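Local atomic coordinates of benzoylformate Decarboxylase (Polynucleobacter necessarius, PDB entry 4K9Q), a protein that binds thiamine diphosphate and magnesium and probably decarboxylates 2-oxo acids such as benzoylformate. Residues K360-K365 against E503-Y508; G492-K497 against L512-T517; T341-D344 against L350-H353. One frame throughout, in Å; residues are numbered along the deposited sequence. Where two conformers were deposited one is given.

Interaction 1: residues K360-K365 against E503-Y508; sequences KENSPK and ELKTAY
N362 faces K505 and Y508 where the end of helix 352-361 meets the flank of helix 501-513, and the backbones come nearest at N362 and K505, whose CA atoms are 7.1 Å apart. Within 360-365 the chain leaves its helix through a last turn, S363 N bonding to K360 O, and then runs on extended through P364, whose ring suits a place where the helix does not continue. Residues 503-508 stay helical throughout, so K505 and Y508, three positions apart, both reach the other segment. The one hydrogen bond between the segments joins side chains: Y508 OH donates to S363 OG over 2.7 Å. The serine oxygen lies at the edge of the phenol ring, near its plane, and its second partner is L359 O, in the last turn of helix 352-361. With CG anti to the backbone N (chi1 -177°), the tyrosine stretches away from its helix far enough for the hydroxyl to arrive there. Along the same ring edge sits N362 CB, 4.0 Å from Y508 CD2. The N362 and K505 side chains cross at about a right angle, with N362 OD1 3.4 Å from K505 CE; the lysine, extended beyond CG, offers its aliphatic stem to the amide, whose ND2 is bonded to V358 O. Nonpolar neighbours continue the interface: L504 packs on V355, V358 and L359 and also on I520 and V522 of strand 517-523, and A507 on I520, so two helices of the alpha/beta fold meet beside the parallel sheet.

Interaction 2: residues G492-K497 against L512-T517; sequences GAKSLK and LSFKGT
K494 N donates to T517 O across 3.2 Å, a somewhat bent bond (N-H...O 141°) lying in the carbonyl plane, where the backbones converge and the CA atoms of A493 and T517 are 5.4 Å apart. A493 fits this narrow approach because its small CB can rest 3.4 Å from the same T517 O; T517 CG2 lies just beyond, while T517 OG1 is bonded to T447 O. Just before them G492, at positive phi, is the C-prime residue of the Schellman motif that ends helix 484-490. Strand 494-497, helix 501-513 and strand 517-523 form a beta-alpha-beta unit with parallel strands, and the contact ties the start of the first strand to the start of the second. Over one face of the F514 ring lies the K494 side chain, making a cation-pi contact with NZ 3.7 Å from the ring centroid and 23° off the normal. Bends at chi2 (-60°) and chi4 fold the lysine back over the ring, so that CG also makes a CH-pi contact, 4.0 Å from the centroid. Replacing F514 by an alanine would probably leave the K494 ammonium without its aromatic partner and its chain freer to turn. G516 suits its place because a CB there would run into F514 CE2, and its backbone is bonded to V449 in the neighbouring strand.

Interaction 3: residues T341-D344 against L350-H353; sequences TKED and LRPH
E343 and R351 carry the charged half of this contact, their side chains crossing at about a right angle. R351 NH1 gives E343 OE1 a salt-bridging hydrogen bond of 3.0 Å, fairly straight at 155°, that leaves in the guanidinium plane but meets the oxygen from above the carboxylate plane. The anti lone pair of E343 OE1 takes D344 N at 2.8 Å, so two donors grip one oxygen and fix the carboxylate's rotation. The bend at chi2 (60°) brings the acid back over the arginine stem, with E343 CD 3.5 Å from R351 CD. Packing is close, too, at H353: E343 CB lies 3.9 Å from H353 CB, and T341 O comes to 3.2 Å from H353 CE1. H353 ND1 is hydrogen-bonded to E357 and NE2 to D382; a two-nitrogen ring suits a place between two acids. The looser side is bridged by water: one links E343 OE2 to H353 N, another D344 O to R351 N, while D344 OD2 stays 4.6 Å from R351 NH1, beyond a salt bridge. R351 occupies the N-cap position of helix 352-361, and P352 follows, proline being well suited to a helix's first turn.

Overall arrangement
Along the chain interaction 3 closes before interaction 1 opens, while interactions 1 and 2 interleave, their segments alternating. Helix 352-361 joins the first pair: interaction 3 lies at its start and interaction 1 at its end, with centres about 15 Å apart. Helix 501-513 joins interactions 1 and 2, whose centres are about 13 Å apart and which touch where L512 CD1 packs on N362 O and P364 CD. Interactions 2 and 3 are about 25 Å apart between centres and do not touch. Two helices thus link the loop leading into helix 352-361 with strand 494-497, outermost in this chain's parallel sheet that includes strand 517-523. The contacts join these helices and the sheet of the C-terminal thiamine diphosphate-binding fold, away from the cofactor itself.

Interaction 1: residues K360-K365 against E503-Y508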
loop_
_atom_site.group_PDB
_atom_site.type_symbol
_atom_site.label_atom_id
_atom_site.label_comp_id
_atom_site.label_asym_id
_atom_site.label_seq_id
_atom_site.Cartn_x
_atom_site.Cartn_y
_atom_site.Cartn_z
ATOM N N LYS A 360 47.717 1.075 -1.691
ATOM C CA LYS A 360 47.946 0.175 -0.565
ATOM C C LYS A 360 49.331 0.393 0.067
ATOM O O LYS A 360 49.448 0.571 1.286
ATOM C CB LYS A 360 47.748 -1.282 -1.007
ATOM C CG LYS A 360 48.119 -2.322 0.027
ATOM C CD LYS A 360 47.246 -2.230 1.259
ATOM C CE LYS A 360 47.750 -3.176 2.343
ATOM N NZ LYS A 360 46.826 -3.252 3.502
ATOM N N GLU A 361 50.369 0.413 -0.761
ATOM C CA GLU A 361 51.734 0.473 -0.240
ATOM C C GLU A 361 52.080 1.821 0.387
ATOM O O GLU A 361 53.094 1.940 1.072
ATOM C CB GLU A 361 52.754 0.091 -1.321
ATOM C CG GLU A 361 52.868 1.086 -2.445
ATOM C CD GLU A 361 53.631 0.542 -3.649
ATOM O OE1 GLU A 361 53.949 -0.671 -3.680
ATOM O OE2 GLU A 361 53.903 1.334 -4.572
ATOM N N ASN A 362 51.237 2.828 0.161
ATOM C CA ASN A 362 51.440 4.145 0.759
ATOM C C ASN A 362 50.402 4.494 1.826
ATOM O O ASN A 362 50.364 5.627 2.308
ATOM C CB ASN A 362 51.456 5.234 -0.318
ATOM C CG ASN A 362 52.698 5.173 -1.191
ATOM O OD1 ASN A 362 53.793 5.542 -0.761
ATOM N ND2 ASN A 362 52.529 4.728 -2.431
ATOM N N SER A 363 49.556 3.526 2.175
ATOM C CA SER A 363 48.508 3.751 3.173
ATOM C C SER A 363 49.027 3.521 4.586
ATOM O O SER A 363 49.820 2.607 4.821
ATOM C CB SER A 363 47.315 2.823 2.935
ATOM O OG SER A 363 46.629 3.135 1.737
ATOM N N PRO A 364 48.562 4.338 5.540
ATOM C CA PRO A 364 48.890 4.048 6.935
ATOM C C PRO A 364 48.190 2.779 7.399
ATOM O O PRO A 364 47.251 2.296 6.746
ATOM C CB PRO A 364 48.364 5.278 7.685
ATOM C CG PRO A 364 47.349 5.872 6.798
ATOM C CD PRO A 364 47.792 5.584 5.392
ATOM N N LYS A 365 48.632 2.237 8.528
ATOM C CA LYS A 365 48.037 1.012 9.045
ATOM C C LYS A 365 46.542 1.180 9.320
ATOM O O LYS A 365 45.761 0.275 9.052
ATOM C CB LYS A 365 48.772 0.543 10.296
ATOM N N GLU A 503 53.122 10.341 -9.657
ATOM C CA GLU A 503 52.249 11.469 -9.346
ATOM C C GLU A 503 51.142 11.038 -8.390
ATOM O O GLU A 503 50.788 11.773 -7.468
ATOM C CB GLU A 503 51.653 12.065 -10.617
ATOM C CG GLU A 503 52.677 12.835 -11.459
ATOM C CD GLU A 503 52.094 13.400 -12.736
ATOM O OE1 GLU A 503 50.857 13.357 -12.911
ATOM O OE2 GLU A 503 52.883 13.897 -13.571
ATOM N N LEU A 504 50.600 9.842 -8.616
ATOM C CA LEU A 504 49.591 9.307 -7.711
ATOM C C LEU A 504 50.138 9.178 -6.298
ATOM O O LEU A 504 49.479 9.563 -5.340
ATOM C CB LEU A 504 49.088 7.942 -8.199
ATOM C CG LEU A 504 48.133 7.217 -7.247
ATOM C CD1 LEU A 504 46.876 8.046 -7.018
ATOM C CD2 LEU A 504 47.798 5.865 -7.837
ATOM N N LYS A 505 51.336 8.617 -6.158
ATOM C CA LYS A 505 51.922 8.472 -4.832
ATOM C C LYS A 505 52.015 9.824 -4.135
ATOM O O LYS A 505 51.623 9.970 -2.976
ATOM C CB LYS A 505 53.302 7.815 -4.909
ATOM C CG LYS A 505 54.041 7.808 -3.581
ATOM C CD LYS A 505 55.426 7.219 -3.724
ATOM C CE LYS A 505 56.188 7.351 -2.417
ATOM N NZ LYS A 505 57.559 6.784 -2.521
ATOM N N THR A 506 52.529 10.818 -4.848
ATOM C CA THR A 506 52.704 12.149 -4.272
ATOM C C THR A 506 51.366 12.750 -3.850
ATOM O O THR A 506 51.238 13.311 -2.760
ATOM C CB THR A 506 53.386 13.102 -5.258
ATOM O OG1 THR A 506 54.669 12.568 -5.609
ATOM C CG2 THR A 506 53.566 14.478 -4.630
ATOM N N ALA A 507 50.375 12.649 -4.726
ATOM C CA ALA A 507 49.059 13.218 -4.436
ATOM C C ALA A 507 48.383 12.521 -3.248
ATOM O O ALA A 507 47.740 13.168 -2.411
ATOM C CB ALA A 507 48.179 13.157 -5.671
ATOM N N TYR A 508 48.534 11.202 -3.187
ATOM C CA TYR A 508 47.905 10.413 -2.142
ATOM C C TYR A 508 48.527 10.705 -0.777
ATOM O O TYR A 508 47.813 10.902 0.211
ATOM C CB TYR A 508 47.970 8.924 -2.494
ATOM C CG TYR A 508 47.273 8.013 -1.503
ATOM C CD1 TYR A 508 45.949 8.240 -1.114
ATOM C CD2 TYR A 508 47.939 6.917 -0.957
ATOM C CE1 TYR A 508 45.317 7.394 -0.211
ATOM C CE2 TYR A 508 47.316 6.072 -0.062
ATOM C CZ TYR A 508 46.005 6.319 0.316
ATOM O OH TYR A 508 45.381 5.471 1.212
#

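Interaction 2: residues G492-K497 against L512-T517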
loop_
_atom_site.group_PDB
_atom_site.type_symbol
_atom_site.label_atom_id
_atom_site.label_comp_id
_atom_site.label_asym_id
_atom_site.label_seq_id
_atom_site.Cartn_x
_atom_site.Cartn_y
_atom_site.Cartn_z
ATOM N N GLY A 492 34.669 22.812 -3.420
ATOM C CA GLY A 492 35.725 23.317 -2.547
ATOM C C GLY A 492 36.763 22.303 -2.084
ATOM O O GLY A 492 37.579 22.604 -1.206
ATOM N N ALA A 493 36.753 21.108 -2.669
ATOM C CA ALA A 493 37.736 20.090 -2.306
ATOM C C ALA A 493 39.088 20.341 -2.968
ATOM O O ALA A 493 39.160 20.955 -4.037
ATOM C CB ALA A 493 37.227 18.694 -2.676
ATOM N N LYS A 494 40.159 19.883 -2.323
ATOM C CA LYS A 494 41.454 19.780 -2.986
ATOM C C LYS A 494 41.229 18.795 -4.120
ATOM O O LYS A 494 40.684 17.712 -3.903
ATOM C CB LYS A 494 42.518 19.248 -2.028
ATOM C CG LYS A 494 42.902 20.205 -0.934
ATOM C CD LYS A 494 43.472 21.492 -1.503
ATOM C CE LYS A 494 44.038 22.373 -0.396
ATOM N NZ LYS A 494 45.129 21.665 0.343
ATOM N N SER A 495 41.613 19.161 -5.334
ATOM C CA SER A 495 41.261 18.368 -6.503
ATOM C C SER A 495 42.354 18.427 -7.570
ATOM O O SER A 495 42.811 19.514 -7.933
ATOM C CB SER A 495 39.944 18.900 -7.079
ATOM O OG SER A 495 39.417 18.052 -8.078
ATOM N N LEU A 496 42.759 17.276 -8.083
ATOM C CA LEU A 496 43.728 17.253 -9.169
ATOM C C LEU A 496 43.688 15.928 -9.900
ATOM O O LEU A 496 43.171 14.928 -9.386
ATOM C CB LEU A 496 45.143 17.514 -8.653
ATOM C CG LEU A 496 45.864 16.306 -8.061
ATOM C CD1 LEU A 496 47.376 16.554 -7.988
ATOM C CD2 LEU A 496 45.289 16.010 -6.702
ATOM N N LYS A 497 44.234 15.936 -11.107
ATOM C CA LYS A 497 44.356 14.743 -11.925
ATOM C C LYS A 497 45.816 14.306 -11.978
ATOM O O LYS A 497 46.714 15.142 -12.147
ATOM C CB LYS A 497 43.848 15.050 -13.330
ATOM C CG LYS A 497 43.845 13.866 -14.283
ATOM C CD LYS A 497 43.064 14.232 -15.549
ATOM C CE LYS A 497 43.100 13.127 -16.579
ATOM N NZ LYS A 497 42.494 13.556 -17.873
ATOM N N LEU A 512 46.697 12.360 2.439
ATOM C CA LEU A 512 46.767 11.750 3.764
ATOM C C LEU A 512 47.230 12.733 4.840
ATOM O O LEU A 512 46.849 12.607 6.000
ATOM C CB LEU A 512 47.666 10.511 3.749
ATOM C CG LEU A 512 47.057 9.271 3.078
ATOM C CD1 LEU A 512 48.160 8.273 2.745
ATOM C CD2 LEU A 512 45.988 8.635 3.956
ATOM N N SER A 513 48.045 13.713 4.452
ATOM C CA SER A 513 48.546 14.709 5.399
ATOM C C SER A 513 47.612 15.910 5.551
ATOM O O SER A 513 47.815 16.760 6.424
ATOM C CB SER A 513 49.923 15.202 4.957
ATOM O OG SER A 513 49.798 16.137 3.897
ATOM N N PHE A 514 46.607 15.992 4.684
ATOM C CA PHE A 514 45.674 17.120 4.678
ATOM C C PHE A 514 44.353 16.711 5.325
ATOM O O PHE A 514 43.625 15.871 4.787
ATOM C CB PHE A 514 45.446 17.596 3.232
ATOM C CG PHE A 514 44.393 18.669 3.096
ATOM C CD1 PHE A 514 44.650 19.975 3.492
ATOM C CD2 PHE A 514 43.155 18.379 2.554
ATOM C CE1 PHE A 514 43.683 20.956 3.370
ATOM C CE2 PHE A 514 42.187 19.361 2.425
ATOM C CZ PHE A 514 42.451 20.650 2.838
ATOM N N LYS A 515 44.053 17.299 6.482
ATOM C CA LYS A 515 42.835 16.982 7.217
ATOM C C LYS A 515 41.653 17.725 6.593
ATOM O O LYS A 515 41.271 18.819 7.029
ATOM C CB LYS A 515 42.987 17.337 8.697
ATOM C CG LYS A 515 42.167 16.475 9.637
ATOM C CD LYS A 515 40.659 16.703 9.501
ATOM C CE LYS A 515 40.195 17.931 10.281
ATOM N NZ LYS A 515 38.719 17.905 10.555
ATOM N N GLY A 516 41.087 17.126 5.554
ATOM C CA GLY A 516 40.025 17.756 4.795
ATOM C C GLY A 516 39.702 16.820 3.652
ATOM O O GLY A 516 40.209 15.706 3.614
ATOM N N THR A 517 38.873 17.281 2.725
ATOM C CA THR A 517 38.380 16.430 1.648
ATOM C C THR A 517 39.154 16.692 0.362
ATOM O O THR A 517 39.296 17.843 -0.060
ATOM C CB THR A 517 36.873 16.666 1.441
ATOM O OG1 THR A 517 36.179 16.266 2.626
ATOM C CG2 THR A 517 36.334 15.865 0.248
#

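Interaction 3: residues T341-D344 against L350-H353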
loop_
_atom_site.group_PDB
_atom_site.type_symbol
_atom_site.label_atom_id
_atom_site.label_comp_id
_atom_site.label_asym_id
_atom_site.label_seq_id
_atom_site.Cartn_x
_atom_site.Cartn_y
_atom_site.Cartn_z
ATOM N N THR A 341 49.014 -10.500 -6.378
ATOM C CA THR A 341 49.789 -10.418 -7.617
ATOM C C THR A 341 50.363 -9.018 -7.804
ATOM O O THR A 341 49.955 -8.078 -7.119
ATOM C CB THR A 341 48.934 -10.778 -8.849
ATOM O OG1 THR A 341 47.871 -9.827 -8.996
ATOM C CG2 THR A 341 48.357 -12.185 -8.715
ATOM N N LYS A 342 51.324 -8.889 -8.720
ATOM C CA LYS A 342 51.989 -7.617 -8.979
ATOM C C LYS A 342 51.751 -7.216 -10.432
ATOM O O LYS A 342 52.223 -7.882 -11.357
ATOM C CB LYS A 342 53.494 -7.726 -8.692
ATOM C CG LYS A 342 53.851 -8.069 -7.242
ATOM C CD LYS A 342 53.780 -6.852 -6.341
ATOM C CE LYS A 342 54.150 -7.206 -4.902
ATOM N NZ LYS A 342 54.200 -6.004 -4.016
ATOM N N GLU A 343 51.001 -6.137 -10.627
ATOM C CA GLU A 343 50.637 -5.677 -11.962
ATOM C C GLU A 343 51.837 -5.004 -12.634
ATOM O O GLU A 343 52.752 -4.532 -11.961
ATOM C CB GLU A 343 49.449 -4.703 -11.861
ATOM C CG GLU A 343 48.935 -4.127 -13.178
ATOM C CD GLU A 343 48.441 -5.191 -14.146
ATOM O OE1 GLU A 343 49.264 -5.705 -14.939
ATOM O OE2 GLU A 343 47.225 -5.502 -14.129
ATOM N N ASP A 344 51.820 -4.982 -13.963
ATOM C CA ASP A 344 52.835 -4.295 -14.760
ATOM C C ASP A 344 52.673 -2.778 -14.642
ATOM O O ASP A 344 51.759 -2.195 -15.228
ATOM C CB ASP A 344 52.704 -4.735 -16.223
ATOM C CG ASP A 344 53.819 -4.204 -17.102
ATOM O OD1 ASP A 344 54.568 -3.303 -16.664
ATOM O OD2 ASP A 344 53.925 -4.679 -18.249
ATOM N N LEU A 350 47.265 3.591 -17.463
ATOM C CA LEU A 350 47.434 2.973 -16.154
ATOM C C LEU A 350 46.422 1.856 -15.908
ATOM O O LEU A 350 45.247 1.983 -16.236
ATOM C CB LEU A 350 47.301 4.031 -15.058
ATOM C CG LEU A 350 48.372 5.125 -15.044
ATOM C CD1 LEU A 350 48.061 6.151 -13.972
ATOM C CD2 LEU A 350 49.728 4.491 -14.817
ATOM N N ARG A 351 46.898 0.758 -15.332
ATOM C CA ARG A 351 46.042 -0.372 -15.002
ATOM C C ARG A 351 45.572 -0.277 -13.558
ATOM O O ARG A 351 46.360 -0.002 -12.655
ATOM C CB ARG A 351 46.794 -1.676 -15.237
ATOM C CG ARG A 351 47.169 -1.866 -16.700
ATOM C CD ARG A 351 47.929 -3.142 -16.898
ATOM N NE ARG A 351 48.349 -3.303 -18.285
ATOM C CZ ARG A 351 49.057 -4.339 -18.722
ATOM N NH1 ARG A 351 49.422 -5.290 -17.873
ATOM N NH2 ARG A 351 49.401 -4.420 -20.001
ATOM N N PRO A 352 44.271 -0.512 -13.326
ATOM C CA PRO A 352 43.724 -0.318 -11.978
ATOM C C PRO A 352 44.375 -1.163 -10.867
ATOM O O PRO A 352 44.464 -0.662 -9.745
ATOM C CB PRO A 352 42.235 -0.655 -12.149
ATOM C CG PRO A 352 42.152 -1.475 -13.396
ATOM C CD PRO A 352 43.250 -0.956 -14.289
ATOM N N HIS A 353 44.818 -2.389 -11.148
ATOM C CA HIS A 353 45.482 -3.176 -10.106
ATOM C C HIS A 353 46.758 -2.446 -9.652
ATOM O O HIS A 353 47.083 -2.433 -8.468
ATOM C CB HIS A 353 45.807 -4.594 -10.591
ATOM C CG HIS A 353 46.123 -5.565 -9.490
ATOM N ND1 HIS A 353 47.294 -5.519 -8.762
ATOM C CD2 HIS A 353 45.429 -6.628 -9.016
ATOM C CE1 HIS A 353 47.304 -6.507 -7.884
ATOM N NE2 HIS A 353 46.184 -7.195 -8.019
HETATM O O HOH W 1 44.736 -4.063 -13.585
HETATM O O HOH W 2 49.998 0.282 -15.238
#